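Hypothetical protein, conserved (Leishmania major, PDB 2B4W) is of unknown function but belongs to the DUF1861 family of the beta-fructosidase clan, probably adopts a beta-propeller fold and might act on carbohydrates. Local coordinates at residues Y196-G201 against G301-D306; N226-L231 against Y295-H300. All coordinates share one frame; numbering follows the deposited sequence.

Contact 1 (Y196-G201 against G301-D306); sequences YLLSSG and GTIIGD
Gly301 runs close to the hydroxyl of Ser199, its CA 3.3 Å from Ser199 OG, as the chain comes in to add a short, weakly bonded antiparallel edge strand, residues 303-304, to strand 188-198; the sheet so extended is consistent with one blade of a beta-propeller. Thr302 N then makes a weak, bent bond to that same Ser199 OG, which chi1 of 68° sets between the backbone N and the carbonyl carbon. Thr302 O accepts a short bond of 2.6 Å from Ser199 N, and Leu198 CA makes a bent CA-H...O contact with the same oxygen. Ile303 faces Leu198 in a non-hydrogen-bonded pair: its CG1 lies 3.9 Å from Leu198 CD2, while its CD1 reaches CD2 of the Tyr196 ring at 4.1 Å. Beyond them Ile303 packs on Ile269 and Met271 of strand 264-271, and Tyr196 OH hydrogen-bonds to Ile269 O. Next, Ile304 N donates almost straight (173°) to Leu197 O at 2.8 Å. On the face opposite Leu198 and Ile303, Ile304 CB and CG2 meet Leu197 CD2, and Ile304 CG1 and CD1 cover the Ser199 backbone. One water closes the join, donating to Ile304 O at 2.8 Å and accepting from Leu197 N at 2.9 Å.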
loop_
_atom_site.group_PDB
_atom_site.type_symbol
_atom_site.label_atom_id
_atom_site.label_comp_id
_atom_site.label_asym_id
_atom_site.label_seq_id
_atom_site.Cartn_x
_atom_site.Cartn_y
_atom_site.Cartn_z
ATOM N N TYR A 196 4.733 -1.359 -8.756
ATOM C CA TYR A 196 4.278 -1.844 -10.044
ATOM C C TYR A 196 5.431 -1.937 -11.036
ATOM O O TYR A 196 6.275 -1.042 -11.029
ATOM C CB TYR A 196 3.224 -0.904 -10.652
ATOM C CG TYR A 196 1.991 -0.801 -9.761
ATOM C CD1 TYR A 196 1.948 0.039 -8.672
ATOM C CD2 TYR A 196 0.880 -1.598 -10.039
ATOM C CE1 TYR A 196 0.827 0.129 -7.862
ATOM C CE2 TYR A 196 -0.236 -1.521 -9.238
ATOM C CZ TYR A 196 -0.257 -0.660 -8.157
ATOM O OH TYR A 196 -1.382 -0.605 -7.357
ATOM N N LEU A 197 5.412 -2.981 -11.857
ATOM C CA LEU A 197 6.351 -3.072 -12.963
ATOM C C LEU A 197 5.756 -2.402 -14.198
ATOM O O LEU A 197 4.633 -2.692 -14.601
ATOM C CB LEU A 197 6.700 -4.515 -13.318
ATOM C CG LEU A 197 7.515 -4.732 -14.606
ATOM C CD1 LEU A 197 8.905 -4.147 -14.420
ATOM C CD2 LEU A 197 7.593 -6.207 -14.979
ATOM N N LEU A 198 6.543 -1.512 -14.778
ATOM C CA LEU A 198 6.172 -0.782 -15.973
ATOM C C LEU A 198 6.825 -1.355 -17.212
ATOM O O LEU A 198 7.945 -1.853 -17.171
ATOM C CB LEU A 198 6.597 0.691 -15.816
ATOM C CG LEU A 198 6.054 1.391 -14.570
ATOM C CD1 LEU A 198 6.424 2.873 -14.549
ATOM C CD2 LEU A 198 4.545 1.220 -14.498
ATOM N N SER A 199 6.161 -1.261 -18.353
ATOM C CA SER A 199 6.674 -1.749 -19.610
ATOM C C SER A 199 8.067 -1.220 -19.943
ATOM O O SER A 199 8.761 -1.840 -20.761
ATOM C CB SER A 199 5.718 -1.352 -20.750
ATOM O OG SER A 199 5.834 0.059 -20.840
ATOM N N SER A 200 8.516 -0.134 -19.338
ATOM C CA SER A 200 9.846 0.421 -19.494
ATOM C C SER A 200 10.930 -0.343 -18.740
ATOM O O SER A 200 12.120 -0.109 -18.979
ATOM C CB SER A 200 9.846 1.877 -19.000
ATOM O OG SER A 200 9.143 1.996 -17.791
ATOM N N GLY A 201 10.518 -1.217 -17.828
ATOM C CA GLY A 201 11.458 -1.942 -16.989
ATOM C C GLY A 201 11.697 -1.223 -15.671
ATOM O O GLY A 201 12.285 -1.722 -14.719
ATOM N N GLY A 301 5.772 4.390 -19.486
ATOM C CA GLY A 301 5.202 3.125 -19.865
ATOM C C GLY A 301 3.984 2.752 -19.035
ATOM O O GLY A 301 3.648 3.437 -18.075
ATOM N N THR A 302 3.352 1.679 -19.464
ATOM C CA THR A 302 2.210 1.001 -18.940
ATOM C C THR A 302 2.578 -0.048 -17.894
ATOM O O THR A 302 3.682 -0.584 -17.855
ATOM C CB THR A 302 1.419 0.280 -20.065
ATOM O OG1 THR A 302 2.251 -0.700 -20.716
ATOM C CG2 THR A 302 0.980 1.288 -21.120
ATOM N N ILE A 303 1.579 -0.339 -17.060
ATOM C CA ILE A 303 1.724 -1.396 -16.067
ATOM C C ILE A 303 1.662 -2.794 -16.691
ATOM O O ILE A 303 0.798 -3.150 -17.484
ATOM C CB ILE A 303 0.675 -1.324 -14.951
ATOM C CG1 ILE A 303 0.830 -0.045 -14.122
ATOM C CG2 ILE A 303 0.703 -2.606 -14.129
ATOM C CD1 ILE A 303 -0.425 0.399 -13.419
ATOM N N ILE A 304 2.626 -3.619 -16.280
ATOM C CA ILE A 304 2.806 -5.003 -16.649
ATOM C C ILE A 304 2.326 -5.949 -15.555
ATOM O O ILE A 304 2.761 -5.853 -14.407
ATOM C CB ILE A 304 4.291 -5.305 -16.908
ATOM C CG1 ILE A 304 4.910 -4.365 -17.942
ATOM C CG2 ILE A 304 4.455 -6.776 -17.294
ATOM C CD1 ILE A 304 4.478 -4.680 -19.357
ATOM N N GLY A 305 1.436 -6.876 -15.910
ATOM C CA GLY A 305 0.986 -7.832 -14.901
ATOM C C GLY A 305 -0.231 -7.292 -14.174
ATOM O O GLY A 305 -0.711 -6.193 -14.448
ATOM N N ASP A 306 -0.712 -8.078 -13.234
ATOM C CA ASP A 306 -1.906 -7.815 -12.465
ATOM C C ASP A 306 -1.904 -8.531 -11.117
ATOM O O ASP A 306 -1.032 -9.332 -10.786
ATOM C CB ASP A 306 -3.131 -8.199 -13.292
ATOM C CG ASP A 306 -3.289 -9.671 -13.577
ATOM O OD1 ASP A 306 -3.038 -10.526 -12.712
ATOM O OD2 ASP A 306 -3.706 -10.014 -14.705
HETATM O O HOH W 1 3.016 -4.653 -11.928
#

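Contact 2 (N226-L231 against Y295-H300); sequences NYAFVL and YPFKGH
Val230 lays its CG2 methyl over one face of the His300 imidazole, a CH-pi contact in which CG2 lies 4.0 Å from the ring centroid and 26° off the ring normal. Here the loop 295-300 lies against one face of the antiparallel sheet holding strand 223-231, consistent with a beta-propeller blade. The methyl is shifted toward the rim, with Val230 CG2 nearest His300 ND1 at 3.7 Å. A chi1 of 176° sets CG1 of Val230 anti to the backbone N, where it comes up to CG and CD2 of the imidazole. Val230 CG2 also meets Phe297 CD1 at 3.9 Å.

Phe297 to His300 form a type II beta turn, closed by His300 N on Phe297 O at 2.8 Å. The same carbonyl oxygen lies in the plane of the imidazole at its edge, and His300 ND1 gives it a second, weak and bent bond. Of the two, the weak ND1 bond alone links the ring to this oxygen; the backbone bond closes the turn.

Two residues earlier on the strand, Ala228 CB touches Phe297 CE1 at 4.3 Å and Pro296 CB at the same distance, so the small alanine meets both residues at once. Phe297 also reaches Ile206 on strand 203-211 and Ile269 on strand 264-271, which makes its ring a filler between this sheet and a neighbouring one. His300 and Val230 both touch Thr239 on strand 238-245. Within the loop the phenyl ring is covered on one face by Pro296 CG, 4.1 Å above its centre, while at its edge, in the ring plane, sits Tyr295 OH.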
loop_
_atom_site.group_PDB
_atom_site.type_symbol
_atom_site.label_atom_id
_atom_site.label_comp_id
_atom_site.label_asym_id
_atom_site.label_seq_id
_atom_site.Cartn_x
_atom_site.Cartn_y
_atom_site.Cartn_z
ATOM N N ASN A 226 -0.962 11.095 -0.541
ATOM C CA ASN A 226 -0.725 9.967 -1.430
ATOM C C ASN A 226 0.349 10.413 -2.419
ATOM O O ASN A 226 0.227 11.517 -2.958
ATOM C CB ASN A 226 -1.977 9.561 -2.172
ATOM C CG ASN A 226 -3.163 9.121 -1.368
ATOM O OD1 ASN A 226 -4.290 9.525 -1.668
ATOM N ND2 ASN A 226 -2.999 8.276 -0.371
ATOM N N TYR A 227 1.349 9.582 -2.627
ATOM C CA TYR A 227 2.542 9.942 -3.379
ATOM C C TYR A 227 2.928 8.937 -4.444
ATOM O O TYR A 227 2.810 7.726 -4.277
ATOM C CB TYR A 227 3.683 10.099 -2.363
ATOM C CG TYR A 227 4.840 10.963 -2.766
ATOM C CD1 TYR A 227 4.732 12.347 -2.816
ATOM C CD2 TYR A 227 6.061 10.392 -3.089
ATOM C CE1 TYR A 227 5.819 13.110 -3.187
ATOM C CE2 TYR A 227 7.147 11.145 -3.461
ATOM C CZ TYR A 227 7.009 12.517 -3.505
ATOM O OH TYR A 227 8.093 13.274 -3.874
ATOM N N ALA A 228 3.405 9.414 -5.601
ATOM C CA ALA A 228 3.883 8.502 -6.641
ATOM C C ALA A 228 5.258 8.945 -7.112
ATOM O O ALA A 228 5.557 10.140 -7.073
ATOM C CB ALA A 228 2.949 8.442 -7.842
ATOM N N PHE A 229 6.078 8.012 -7.554
ATOM C CA PHE A 229 7.319 8.263 -8.244
ATOM C C PHE A 229 7.682 7.046 -9.094
ATOM O O PHE A 229 7.106 5.965 -8.952
ATOM C CB PHE A 229 8.466 8.578 -7.274
ATOM C CG PHE A 229 8.698 7.472 -6.259
ATOM C CD1 PHE A 229 7.981 7.482 -5.070
ATOM C CD2 PHE A 229 9.589 6.447 -6.489
ATOM C CE1 PHE A 229 8.174 6.467 -4.153
ATOM C CE2 PHE A 229 9.776 5.419 -5.589
ATOM C CZ PHE A 229 9.062 5.461 -4.407
ATOM N N VAL A 230 8.669 7.259 -9.959
ATOM C CA VAL A 230 9.160 6.146 -10.770
ATOM C C VAL A 230 10.638 5.965 -10.440
ATOM O O VAL A 230 11.365 6.946 -10.305
ATOM C CB VAL A 230 8.946 6.365 -12.270
ATOM C CG1 VAL A 230 9.551 5.257 -13.106
ATOM C CG2 VAL A 230 7.452 6.465 -12.564
ATOM N N LEU A 231 10.984 4.696 -10.308
ATOM C CA LEU A 231 12.313 4.255 -9.981
ATOM C C LEU A 231 12.944 3.529 -11.154
ATOM O O LEU A 231 12.319 2.643 -11.730
ATOM C CB LEU A 231 12.298 3.278 -8.789
ATOM C CG LEU A 231 13.600 2.465 -8.691
ATOM C CD1 LEU A 231 14.694 3.368 -8.142
ATOM C CD2 LEU A 231 13.431 1.214 -7.841
ATOM N N TYR A 295 -3.675 8.474 -14.836
ATOM C CA TYR A 295 -2.534 7.585 -14.768
ATOM C C TYR A 295 -1.309 8.331 -14.250
ATOM O O TYR A 295 -0.839 9.311 -14.824
ATOM C CB TYR A 295 -2.190 6.981 -16.113
ATOM C CG TYR A 295 -1.102 5.929 -16.094
ATOM C CD1 TYR A 295 -1.240 4.762 -15.363
ATOM C CD2 TYR A 295 0.079 6.100 -16.809
ATOM C CE1 TYR A 295 -0.255 3.790 -15.345
ATOM C CE2 TYR A 295 1.084 5.142 -16.795
ATOM C CZ TYR A 295 0.901 3.986 -16.065
ATOM O OH TYR A 295 1.879 3.019 -16.036
ATOM N N PRO A 296 -0.764 7.857 -13.137
ATOM C CA PRO A 296 0.326 8.611 -12.521
ATOM C C PRO A 296 1.749 8.259 -12.927
ATOM O O PRO A 296 2.701 8.760 -12.307
ATOM C CB PRO A 296 0.107 8.215 -11.047
ATOM C CG PRO A 296 -0.324 6.796 -11.121
ATOM C CD PRO A 296 -1.139 6.660 -12.376
ATOM N N PHE A 297 1.982 7.427 -13.926
ATOM C CA PHE A 297 3.358 7.156 -14.346
ATOM C C PHE A 297 3.513 7.518 -15.824
ATOM O O PHE A 297 4.338 6.934 -16.536
ATOM C CB PHE A 297 3.740 5.692 -14.135
ATOM C CG PHE A 297 3.371 5.062 -12.805
ATOM C CD1 PHE A 297 3.802 5.623 -11.617
ATOM C CD2 PHE A 297 2.594 3.918 -12.742
ATOM C CE1 PHE A 297 3.481 5.062 -10.391
ATOM C CE2 PHE A 297 2.261 3.354 -11.519
ATOM C CZ PHE A 297 2.688 3.935 -10.334
ATOM N N LYS A 298 2.693 8.482 -16.243
ATOM C CA LYS A 298 2.663 8.957 -17.620
ATOM C C LYS A 298 4.069 9.180 -18.171
ATOM O O LYS A 298 4.938 9.784 -17.552
ATOM C CB LYS A 298 1.823 10.230 -17.728
ATOM N N GLY A 299 4.274 8.644 -19.371
ATOM C CA GLY A 299 5.547 8.760 -20.046
ATOM C C GLY A 299 6.540 7.711 -19.612
ATOM O O GLY A 299 7.630 7.647 -20.180
ATOM N N HIS A 300 6.217 6.861 -18.625
ATOM C CA HIS A 300 7.234 5.870 -18.268
ATOM C C HIS A 300 6.733 4.470 -18.582
ATOM O O HIS A 300 7.203 3.474 -18.030
ATOM C CB HIS A 300 7.639 5.988 -16.810
ATOM C CG HIS A 300 8.221 7.280 -16.360
ATOM N ND1 HIS A 300 7.463 8.280 -15.791
ATOM C CD2 HIS A 300 9.493 7.737 -16.383
ATOM C CE1 HIS A 300 8.245 9.300 -15.488
ATOM N NE2 HIS A 300 9.485 8.999 -15.835
#

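Contact 1 and contact 2 lie about 11 Å apart, centre to centre, on the same five-stranded antiparallel sheet. Contact 1 builds one border of it, where 303-304 joins 188-198; contact 2 covers strand 223-231, two strands in from 188-198, across 203-211. Along the chain contact 2 is nested inside contact 1: the loop 295-300 runs straight on into 301-306, so the tail of the chain first crosses the sheet and then joins its edge. Two probable hydrogen bonds connect the pair, Ser200 OG with His300 O and Tyr295 OH with Gly301 O. Leu198 also packs on Tyr295, Phe297 and His300, so residues 295-306 cover part of one face and then supply an edge strand of the same sheet.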